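Long-range contacts in transcriptional regulator, MarR family, putative (Bacillus cereus, PDB 3BJA), which probably binds DNA as a transcription factor of the MarR family, through a winged helix-turn-helix domain: residues F36-Q40 / T100-D105; I39-A43 / L90-T94. One frame throughout, in Å; residues are numbered along the deposited sequence.

Contact 1: F36-Q40 / T100-D105; sequences FGVIQ and TKKQVD
Two helical segments cross steeply here: F36-Q40 and T100-D105 are both alpha-helical throughout, their axes approach to 10.6 Å, and their N-to-C directions make 115° (signed crossing angle -115°). I39 and K101 set the register, with CA atoms 6.6 Å apart. The regular i to i+4 bonds hold both backbones, from Q40 N to F36 O (3.0 Å), V104 N to T100 O (3.0 Å) and D105 N to K101 O (2.9 Å).

The apolar part is built by F36, I39, V104, the CG2 methyl of T100 and CB of K101. I39, with chi1 m and chi2 t, points its CA-CB bond at the other helix; its CG2 rests on CB of K101 at 3.7 Å and its CD1 lies 4.2 Å from CG2 of T100. F36, chi1 t, starts sideways, but its ring swings across so that CE1 meets CG1 of V104 at 3.4 Å, obliquely to the ring.

The polar part runs along the more open side. Q40 leaves its helix sideways, but chi1 and chi2, both m, bring its amide toward segment 100-105, and NE2 donates a nearly straight hydrogen bond to OD1 of D105 (3.2 Å, 163°). OD2 of D105 receives NZ of K101 at 2.6 Å, an i to i+4 salt bridge within the same helix, while CE of K101 passes 3.5 Å from OE1 of Q40. One aspartate thus serves both helices.

This joins helix 33-44 of the MarR-type winged helix-turn-helix to the long helix 95-116 that follows its wing. The F36 ring also meets that of Y108, and M71 of helix 64-73 touches I39.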
loop_
_atom_site.group_PDB
_atom_site.type_symbol
_atom_site.label_atom_id
_atom_site.label_comp_id
_atom_site.label_asym_id
_atom_site.label_seq_id
_atom_site.Cartn_x
_atom_site.Cartn_y
_atom_site.Cartn_z
ATOM N N PHE A 36 9.751 -2.283 9.201
ATOM C CA PHE A 36 9.273 -3.497 9.864
ATOM C C PHE A 36 9.196 -4.662 8.866
ATOM O O PHE A 36 9.750 -5.722 9.131
ATOM C CB PHE A 36 7.916 -3.221 10.529
ATOM C CG PHE A 36 7.298 -4.412 11.188
ATOM C CD1 PHE A 36 7.785 -4.872 12.410
ATOM C CD2 PHE A 36 6.204 -5.061 10.603
ATOM C CE1 PHE A 36 7.210 -5.981 13.042
ATOM C CE2 PHE A 36 5.611 -6.184 11.235
ATOM C CZ PHE A 36 6.113 -6.629 12.452
ATOM N N GLY A 37 8.569 -4.420 7.703
ATOM C CA GLY A 37 8.470 -5.403 6.626
ATOM C C GLY A 37 9.800 -6.012 6.211
ATOM O O GLY A 37 9.925 -7.248 6.147
ATOM N N VAL A 38 10.790 -5.139 5.977
ATOM C CA VAL A 38 12.173 -5.537 5.620
ATOM C C VAL A 38 12.787 -6.418 6.682
ATOM O O VAL A 38 13.418 -7.424 6.357
ATOM C CB VAL A 38 13.120 -4.296 5.405
ATOM C CG1 VAL A 38 14.621 -4.706 5.323
ATOM C CG2 VAL A 38 12.703 -3.516 4.194
ATOM N N ILE A 39 12.622 -6.027 7.945
ATOM C CA ILE A 39 13.132 -6.814 9.102
ATOM C C ILE A 39 12.498 -8.226 9.146
ATOM O O ILE A 39 13.205 -9.210 9.347
ATOM C CB ILE A 39 12.951 -6.032 10.451
ATOM C CG1 ILE A 39 13.942 -4.858 10.495
ATOM C CG2 ILE A 39 13.137 -6.935 11.661
ATOM C CD1 ILE A 39 13.707 -3.892 11.634
ATOM N N GLN A 40 11.187 -8.297 8.933
ATOM C CA GLN A 40 10.456 -9.578 8.875
ATOM C C GLN A 40 10.991 -10.419 7.705
ATOM O O GLN A 40 11.390 -11.570 7.913
ATOM C CB GLN A 40 8.921 -9.377 8.765
ATOM C CG GLN A 40 8.268 -8.683 9.984
ATOM C CD GLN A 40 8.467 -9.443 11.308
ATOM O OE1 GLN A 40 8.573 -10.671 11.325
ATOM N NE2 GLN A 40 8.505 -8.711 12.419
ATOM N N THR A 100 16.060 -6.003 17.453
ATOM C CA THR A 100 14.908 -5.116 17.159
ATOM C C THR A 100 13.655 -5.920 16.767
ATOM O O THR A 100 12.555 -5.567 17.196
ATOM C CB THR A 100 15.238 -4.060 16.061
ATOM O OG1 THR A 100 16.319 -3.242 16.512
ATOM C CG2 THR A 100 14.038 -3.159 15.749
ATOM N N LYS A 101 13.835 -6.993 15.984
ATOM C CA LYS A 101 12.721 -7.876 15.603
ATOM C C LYS A 101 12.048 -8.493 16.836
ATOM O O LYS A 101 10.820 -8.485 16.927
ATOM C CB LYS A 101 13.174 -9.011 14.697
ATOM C CG LYS A 101 11.989 -9.829 14.146
ATOM C CD LYS A 101 12.440 -11.137 13.559
ATOM C CE LYS A 101 11.245 -11.989 13.123
ATOM N NZ LYS A 101 10.470 -12.555 14.272
ATOM N N LYS A 102 12.866 -9.032 17.748
ATOM C CA LYS A 102 12.402 -9.646 18.996
ATOM C C LYS A 102 11.507 -8.689 19.784
ATOM O O LYS A 102 10.390 -9.061 20.191
ATOM C CB LYS A 102 13.594 -10.087 19.863
ATOM N N GLN A 103 11.993 -7.460 19.966
ATOM C CA GLN A 103 11.260 -6.433 20.704
ATOM C C GLN A 103 9.966 -5.969 20.009
ATOM O O GLN A 103 8.964 -5.746 20.691
ATOM C CB GLN A 103 12.172 -5.244 21.045
ATOM C CG GLN A 103 13.267 -5.586 22.072
ATOM C CD GLN A 103 14.368 -4.529 22.220
ATOM O OE1 GLN A 103 14.435 -3.544 21.482
ATOM N NE2 GLN A 103 15.256 -4.756 23.176
ATOM N N VAL A 104 9.978 -5.856 18.679
ATOM C CA VAL A 104 8.791 -5.414 17.913
ATOM C C VAL A 104 7.691 -6.508 17.805
ATOM O O VAL A 104 6.502 -6.174 17.748
ATOM C CB VAL A 104 9.157 -4.873 16.493
ATOM C CG1 VAL A 104 7.959 -4.265 15.853
ATOM C CG2 VAL A 104 10.183 -3.793 16.576
ATOM N N ASP A 105 8.090 -7.790 17.776
ATOM C CA ASP A 105 7.150 -8.940 17.720
ATOM C C ASP A 105 6.126 -8.932 18.857
ATOM O O ASP A 105 5.010 -9.402 18.669
ATOM C CB ASP A 105 7.902 -10.295 17.721
ATOM C CG ASP A 105 8.578 -10.641 16.364
ATOM O OD1 ASP A 105 8.231 -10.092 15.294
ATOM O OD2 ASP A 105 9.468 -11.518 16.381
#

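Contact 2: I39-A43 / L90-T94; sequences IQVLA and LVYLT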
loop_
_atom_site.group_PDB
_atom_site.type_symbol
_atom_site.label_atom_id
_atom_site.label_comp_id
_atom_site.label_asym_id
_atom_site.label_seq_id
_atom_site.Cartn_x
_atom_site.Cartn_y
_atom_site.Cartn_z
ATOM N N ILE A 39 12.622 -6.027 7.945
ATOM C CA ILE A 39 13.132 -6.814 9.102
ATOM C C ILE A 39 12.498 -8.226 9.146
ATOM O O ILE A 39 13.205 -9.210 9.347
ATOM C CB ILE A 39 12.951 -6.032 10.451
ATOM C CG1 ILE A 39 13.942 -4.858 10.495
ATOM C CG2 ILE A 39 13.137 -6.935 11.661
ATOM C CD1 ILE A 39 13.707 -3.892 11.634
ATOM N N GLN A 40 11.187 -8.297 8.933
ATOM C CA GLN A 40 10.456 -9.578 8.875
ATOM C C GLN A 40 10.991 -10.419 7.705
ATOM O O GLN A 40 11.390 -11.570 7.913
ATOM C CB GLN A 40 8.921 -9.377 8.765
ATOM C CG GLN A 40 8.268 -8.683 9.984
ATOM C CD GLN A 40 8.467 -9.443 11.308
ATOM O OE1 GLN A 40 8.573 -10.671 11.325
ATOM N NE2 GLN A 40 8.505 -8.711 12.419
ATOM N N VAL A 41 11.051 -9.826 6.502
ATOM C CA VAL A 41 11.587 -10.529 5.318
ATOM C C VAL A 41 13.015 -11.044 5.559
ATOM O O VAL A 41 13.277 -12.231 5.342
ATOM C CB VAL A 41 11.564 -9.652 4.047
ATOM C CG1 VAL A 41 12.436 -10.272 2.915
ATOM C CG2 VAL A 41 10.117 -9.401 3.596
ATOM N N LEU A 42 13.905 -10.169 6.042
ATOM C CA LEU A 42 15.320 -10.536 6.295
ATOM C C LEU A 42 15.575 -11.494 7.461
ATOM O O LEU A 42 16.677 -12.044 7.555
ATOM C CB LEU A 42 16.202 -9.284 6.465
ATOM C CG LEU A 42 16.470 -8.379 5.258
ATOM C CD1 LEU A 42 17.288 -7.191 5.732
ATOM C CD2 LEU A 42 17.188 -9.095 4.108
ATOM N N ALA A 43 14.620 -11.647 8.380
ATOM C CA ALA A 43 14.781 -12.612 9.481
ATOM C C ALA A 43 14.515 -14.027 8.959
ATOM O O ALA A 43 15.321 -14.933 9.237
ATOM C CB ALA A 43 13.862 -12.293 10.622
ATOM N N LEU A 90 24.367 -7.956 -1.556
ATOM C CA LEU A 90 23.743 -8.880 -0.586
ATOM C C LEU A 90 23.373 -8.068 0.647
ATOM O O LEU A 90 24.151 -7.200 1.050
ATOM C CB LEU A 90 24.711 -9.995 -0.186
ATOM C CG LEU A 90 25.195 -10.927 -1.300
ATOM C CD1 LEU A 90 26.397 -11.770 -0.853
ATOM C CD2 LEU A 90 24.041 -11.796 -1.814
ATOM N N VAL A 91 22.208 -8.358 1.240
ATOM C CA VAL A 91 21.693 -7.640 2.425
ATOM C C VAL A 91 21.313 -8.629 3.542
ATOM O O VAL A 91 20.830 -9.731 3.276
ATOM C CB VAL A 91 20.434 -6.801 2.081
ATOM C CG1 VAL A 91 20.114 -5.825 3.212
ATOM C CG2 VAL A 91 20.627 -6.028 0.788
ATOM N N TYR A 92 21.513 -8.222 4.791
ATOM C CA TYR A 92 21.200 -9.070 5.950
ATOM C C TYR A 92 21.055 -8.267 7.236
ATOM O O TYR A 92 21.535 -7.130 7.320
ATOM C CB TYR A 92 22.250 -10.194 6.114
ATOM C CG TYR A 92 23.685 -9.750 6.300
ATOM C CD1 TYR A 92 24.455 -9.320 5.207
ATOM C CD2 TYR A 92 24.308 -9.808 7.560
ATOM C CE1 TYR A 92 25.803 -8.911 5.364
ATOM C CE2 TYR A 92 25.662 -9.413 7.730
ATOM C CZ TYR A 92 26.400 -8.965 6.627
ATOM O OH TYR A 92 27.722 -8.576 6.770
ATOM N N LEU A 93 20.369 -8.863 8.216
ATOM C CA LEU A 93 20.195 -8.245 9.536
ATOM C C LEU A 93 21.486 -8.273 10.339
ATOM O O LEU A 93 22.239 -9.241 10.274
ATOM C CB LEU A 93 19.110 -8.951 10.368
ATOM C CG LEU A 93 17.647 -8.745 9.986
ATOM C CD1 LEU A 93 16.768 -9.544 10.935
ATOM C CD2 LEU A 93 17.256 -7.273 10.022
ATOM N N THR A 94 21.715 -7.197 11.090
ATOM C CA THR A 94 22.824 -7.096 12.030
ATOM C C THR A 94 22.289 -7.649 13.360
ATOM O O THR A 94 21.086 -7.978 13.468
ATOM C CB THR A 94 23.258 -5.632 12.254
ATOM O OG1 THR A 94 22.176 -4.897 12.848
ATOM C CG2 THR A 94 23.678 -4.971 10.934
#
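L93 is the main bump of this helix-on-strand contact, and the shallow hollow that takes it is formed by I39, L42 and A43, with L42 and A43 three and four residues after I39 on the helix. Its CA-CB bond points at the helix; CG lies 3.8 Å from CB of L42, CD1 reaches CB of A43 at 4.0 Å and also sits 3.9 Å from O of I39, and CD2 lies 4.1 Å from CG1 of I39. The two methyls therefore straddle the hollow, CD2 beside the I39 side chain and CD1 above the backbone beside A43.

L42 is the answering bump. Pointing at the strand, it lies between L93 and V91: CD1 meets CG1 of V91 at 4.0 Å, CD2 lies 3.8 Å from O of V91, and CD1 approaches C of Y92 at 4.2 Å. L42 and Y92 bring the CA atoms to 6.1 Å, the nearest pair; the CA-CB bond of Y92 points away from the helix. The axes of the short segments 39-43 and 90-93 cross at 99°, 7.9 Å apart, and no hydrogen bond joins them.

Segment 39-43, part of helix 33-44, thus crosses a wing strand of a MarR-type winged helix nearly at a right angle. Strand 89-93 is the middle of the antiparallel sheet, V91 pairing with V48 and Y92 with M78; V77 also touches L42, and T94 caps the start of helix 95-116.

How the contacts relate
Both contacts start from helix 33-44 and share I39 and Q40; I39 meets K101 and T100 in contact 1 and L93 in contact 2. The chain turns from strand 89-93 straight into helix 95-116, so one helix is held against two successive elements; the contacts lie about 10 Å apart between centres and touch where CD of K101 comes 3.5 Å from CB of A43. Both are partly buried. Contact 1 joins an apolar patch to a polar one, where Q40, K101 and D105 interact at the partly exposed side; contact 2 is apolar, leucines packing on side chains and backbone without a hydrogen bond across it, and Q40 makes no contact there. Contact 1 ties on the long helix, contact 2 the wing sheet.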